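Long-range contact in 3-oxo-tetronate kinase (Cupriavidus necator, PDB 5DMH), which catalyses the ATP-dependent phosphorylation of 3-oxo-tetronate to 3-oxo-tetronate 4-phosphate: residues A[31-44]-A[73-86]. Sequence-based numbering, arbitrary orientation.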
# COMPACT_ATOMS: atom_id res chain seq x y z
N ARG A 31 8.88 14.81 -19.28
CA ARG A 31 9.17 14.60 -17.87
C ARG A 31 7.96 13.99 -17.17
O ARG A 31 6.84 14.09 -17.68
CB ARG A 31 9.57 15.91 -17.20
CG ARG A 31 10.94 16.43 -17.63
CD ARG A 31 11.15 17.89 -17.23
NE ARG A 31 11.65 18.03 -15.86
CZ ARG A 31 11.81 19.20 -15.24
NH1 ARG A 31 11.50 20.33 -15.86
NH2 ARG A 31 12.28 19.23 -14.00
N PRO A 32 8.18 13.34 -16.00
CA PRO A 32 7.06 12.77 -15.23
C PRO A 32 6.06 13.84 -14.82
O PRO A 32 6.44 14.99 -14.57
CB PRO A 32 7.74 12.17 -14.00
CG PRO A 32 9.15 11.93 -14.42
CD PRO A 32 9.48 13.00 -15.40
N LEU A 33 4.79 13.46 -14.78
CA LEU A 33 3.70 14.37 -14.50
C LEU A 33 3.22 14.24 -13.06
O LEU A 33 2.90 15.23 -12.41
CB LEU A 33 2.54 14.05 -15.42
CG LEU A 33 2.73 14.43 -16.88
CD1 LEU A 33 1.67 13.81 -17.75
CD2 LEU A 33 2.72 15.95 -17.01
N LEU A 34 3.18 13.01 -12.57
CA LEU A 34 2.55 12.70 -11.29
C LEU A 34 3.52 12.02 -10.34
O LEU A 34 4.10 10.98 -10.68
CB LEU A 34 1.36 11.78 -11.52
CG LEU A 34 0.44 11.53 -10.33
CD1 LEU A 34 -0.35 12.78 -9.95
CD2 LEU A 34 -0.53 10.41 -10.66
N GLY A 35 3.69 12.60 -9.15
CA GLY A 35 4.62 12.06 -8.17
C GLY A 35 3.87 11.57 -6.96
O GLY A 35 3.04 12.29 -6.43
N CYS A 36 4.11 10.32 -6.55
CA CYS A 36 3.30 9.69 -5.53
C CYS A 36 4.19 9.20 -4.41
O CYS A 36 5.31 8.76 -4.64
CB CYS A 36 2.52 8.52 -6.11
SG CYS A 36 1.60 8.92 -7.61
N ILE A 37 3.71 9.35 -3.20
CA ILE A 37 4.40 8.90 -2.01
C ILE A 37 3.47 7.94 -1.31
O ILE A 37 2.39 8.34 -0.87
CB ILE A 37 4.68 10.08 -1.10
CG1 ILE A 37 5.57 11.09 -1.84
CG2 ILE A 37 5.33 9.61 0.17
CD1 ILE A 37 5.65 12.42 -1.13
N ALA A 38 3.90 6.68 -1.20
CA ALA A 38 3.09 5.64 -0.56
C ALA A 38 3.66 5.21 0.79
O ALA A 38 4.88 5.00 0.94
CB ALA A 38 2.95 4.43 -1.49
N ASP A 39 2.79 5.09 1.78
CA ASP A 39 3.20 4.75 3.13
C ASP A 39 3.47 3.26 3.40
O ASP A 39 3.83 2.89 4.52
CB ASP A 39 2.23 5.32 4.16
CG ASP A 39 0.94 4.51 4.33
OD1 ASP A 39 0.57 3.68 3.48
OD2 ASP A 39 0.30 4.72 5.37
N ASP A 40 3.27 2.41 2.40
CA ASP A 40 3.70 1.02 2.49
C ASP A 40 3.99 0.45 1.11
O ASP A 40 3.59 1.03 0.08
CB ASP A 40 2.78 0.13 3.36
CG ASP A 40 1.48 -0.32 2.70
OD1 ASP A 40 1.09 0.08 1.58
OD2 ASP A 40 0.80 -1.09 3.42
N PHE A 41 4.72 -0.66 1.08
CA PHE A 41 5.22 -1.16 -0.19
C PHE A 41 4.12 -1.85 -1.01
O PHE A 41 4.13 -1.79 -2.25
CB PHE A 41 6.38 -2.14 0.03
CG PHE A 41 7.69 -1.50 0.39
CD1 PHE A 41 7.78 -0.30 1.08
CD2 PHE A 41 8.86 -2.14 0.03
CE1 PHE A 41 8.97 0.24 1.40
CE2 PHE A 41 10.07 -1.61 0.35
CZ PHE A 41 10.14 -0.42 1.04
N THR A 42 3.17 -2.51 -0.34
CA THR A 42 2.08 -3.13 -1.10
C THR A 42 1.18 -2.03 -1.71
O THR A 42 0.78 -2.12 -2.86
CB THR A 42 1.21 -4.02 -0.24
OG1 THR A 42 0.63 -3.25 0.81
CG2 THR A 42 1.99 -5.20 0.36
N GLY A 43 0.94 -0.98 -0.93
CA GLY A 43 0.17 0.18 -1.39
C GLY A 43 0.79 0.90 -2.58
O GLY A 43 0.08 1.34 -3.49
N ALA A 44 2.11 1.03 -2.59
CA ALA A 44 2.80 1.53 -3.76
C ALA A 44 2.46 0.70 -5.02
O ALA A 44 2.19 1.27 -6.09
CB ALA A 44 4.31 1.53 -3.51
N ILE A 73 13.98 6.18 -16.07
CA ILE A 73 13.10 6.74 -15.06
C ILE A 73 12.56 8.11 -15.46
O ILE A 73 11.45 8.48 -15.10
CB ILE A 73 13.82 6.86 -13.70
CG1 ILE A 73 12.85 7.24 -12.59
CG2 ILE A 73 14.96 7.89 -13.77
CD1 ILE A 73 13.19 6.61 -11.27
N GLY A 74 13.36 8.87 -16.21
CA GLY A 74 12.93 10.16 -16.71
C GLY A 74 11.94 10.00 -17.86
O GLY A 74 11.47 11.00 -18.40
N GLU A 75 11.66 8.75 -18.23
CA GLU A 75 10.72 8.43 -19.30
C GLU A 75 9.33 8.03 -18.76
O GLU A 75 8.39 7.82 -19.53
CB GLU A 75 11.28 7.30 -20.16
CG GLU A 75 12.71 7.54 -20.64
CD GLU A 75 12.85 8.82 -21.44
OE1 GLU A 75 12.10 8.96 -22.43
OE2 GLU A 75 13.69 9.67 -21.08
N ALA A 76 9.21 7.91 -17.45
CA ALA A 76 7.94 7.57 -16.82
C ALA A 76 6.95 8.74 -16.88
O ALA A 76 7.36 9.90 -16.92
CB ALA A 76 8.15 7.15 -15.38
N ASP A 77 5.66 8.43 -16.90
CA ASP A 77 4.62 9.45 -16.72
C ASP A 77 4.35 9.67 -15.23
O ASP A 77 4.00 10.78 -14.81
CB ASP A 77 3.32 9.04 -17.41
CG ASP A 77 3.52 8.73 -18.88
OD1 ASP A 77 4.16 9.54 -19.59
OD2 ASP A 77 3.02 7.68 -19.34
N ALA A 78 4.49 8.61 -14.44
CA ALA A 78 4.22 8.68 -13.01
C ALA A 78 5.32 7.98 -12.27
O ALA A 78 5.85 6.99 -12.76
CB ALA A 78 2.87 8.03 -12.66
N LEU A 79 5.64 8.49 -11.09
CA LEU A 79 6.66 7.89 -10.23
C LEU A 79 6.01 7.62 -8.89
O LEU A 79 5.32 8.50 -8.36
CB LEU A 79 7.81 8.88 -10.04
CG LEU A 79 8.61 9.26 -11.29
CD1 LEU A 79 9.56 10.40 -10.98
CD2 LEU A 79 9.38 8.08 -11.79
N VAL A 80 6.20 6.42 -8.36
CA VAL A 80 5.66 6.05 -7.05
C VAL A 80 6.79 5.68 -6.11
O VAL A 80 7.46 4.66 -6.29
CB VAL A 80 4.68 4.84 -7.12
CG1 VAL A 80 4.19 4.47 -5.70
CG2 VAL A 80 3.47 5.15 -8.03
N VAL A 81 7.00 6.51 -5.10
CA VAL A 81 8.00 6.25 -4.08
C VAL A 81 7.41 5.43 -2.92
O VAL A 81 6.53 5.87 -2.20
CB VAL A 81 8.62 7.58 -3.54
CG1 VAL A 81 9.64 7.29 -2.43
CG2 VAL A 81 9.23 8.39 -4.67
N ALA A 82 7.93 4.21 -2.75
CA ALA A 82 7.54 3.35 -1.66
C ALA A 82 8.32 3.64 -0.37
O ALA A 82 9.56 3.57 -0.35
CB ALA A 82 7.76 1.90 -2.08
N LEU A 83 7.60 4.00 0.67
CA LEU A 83 8.16 4.17 2.01
C LEU A 83 7.60 3.11 2.96
O LEU A 83 6.51 2.58 2.72
CB LEU A 83 7.80 5.55 2.58
CG LEU A 83 8.20 6.77 1.77
CD1 LEU A 83 7.79 8.07 2.48
CD2 LEU A 83 9.70 6.76 1.44
N LYS A 84 8.32 2.82 4.06
CA LYS A 84 7.81 1.95 5.11
C LYS A 84 7.49 2.85 6.29
O LYS A 84 8.14 2.83 7.33
CB LYS A 84 8.87 0.88 5.49
CG LYS A 84 8.33 -0.25 6.36
CD LYS A 84 9.44 -1.24 6.80
CE LYS A 84 8.88 -2.42 7.55
NZ LYS A 84 8.27 -2.08 8.87
N SER A 85 6.47 3.71 6.12
CA SER A 85 6.30 4.86 7.01
C SER A 85 4.93 4.89 7.68
O SER A 85 4.56 5.86 8.34
CB SER A 85 6.44 6.14 6.21
OG SER A 85 5.51 6.12 5.13
N ARG A 86 4.15 3.83 7.49
CA ARG A 86 2.81 3.78 8.04
C ARG A 86 2.74 3.79 9.58
O ARG A 86 1.79 4.31 10.15
CB ARG A 86 2.08 2.55 7.49
CG ARG A 86 0.68 2.33 8.06
CD ARG A 86 0.07 1.09 7.39
NE ARG A 86 -0.21 1.47 6.02
CZ ARG A 86 -0.71 0.69 5.08
NH1 ARG A 86 -0.96 -0.61 5.32
NH2 ARG A 86 -0.92 1.20 3.88
O HOH W 1 4.59 12.36 -18.84
O HOH W 2 8.97 11.38 -19.17
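Cys36 sits at the middle of a parallel strand pair: its N donates to Leu79 O (2.8 Å) and its O accepts from Val81 N, and the ladder runs on to Leu83 N. Strand 111-115 flanks 34-38 and strand 58-62 flanks 78-82 on their far edges, so the pair lies inside the parallel sheet of the sugar-binding domain. Packing is tight on the face carrying Cys36, Val80 and Ala82. There Ala44 of helix 41-53 sets its CB against Val80 CG1 (3.7 Å) and Ala82 CB. Phe41 lays one ring face over Ala82 CB, a CH-pi contact 4.2 Å from the centroid, while its edge meets Leu83 C.

The N-terminal end is looser and wetter. Pro32 still packs on Leu79 CD1, but beyond it water 2 bridges Gly74 O and Ala76 O, and water 1 links Arg31 O to Asp77 OD1, which also forms a salt bridge with Arg275 NH2 while OD2 accepts from Arg57 N.

Past the C-terminal ends the contact turns ionic. Arg86, bent at chi3 (-71°), brings NH2 to the syn side of Asp39 OD1 (2.9 Å), with carboxylate and guanidinium planes 58° apart. Asp40 lies over a guanidinium face, its OD2 pairing with NH1 doubtful in detail; as N-cap its OD1 accepts from Gly43 N (2.7 Å). The bond to Asp39 helps orient the guanidinium near the bound ADP, and Lys84 pairs with Glu370 and Glu394, probable ATP-binding residues. The apolar strand pair thus carries polar Asp39, Lys84 and Arg86 at its C-terminal ends, on the nucleotide side, consistent with a place at the active-site edge.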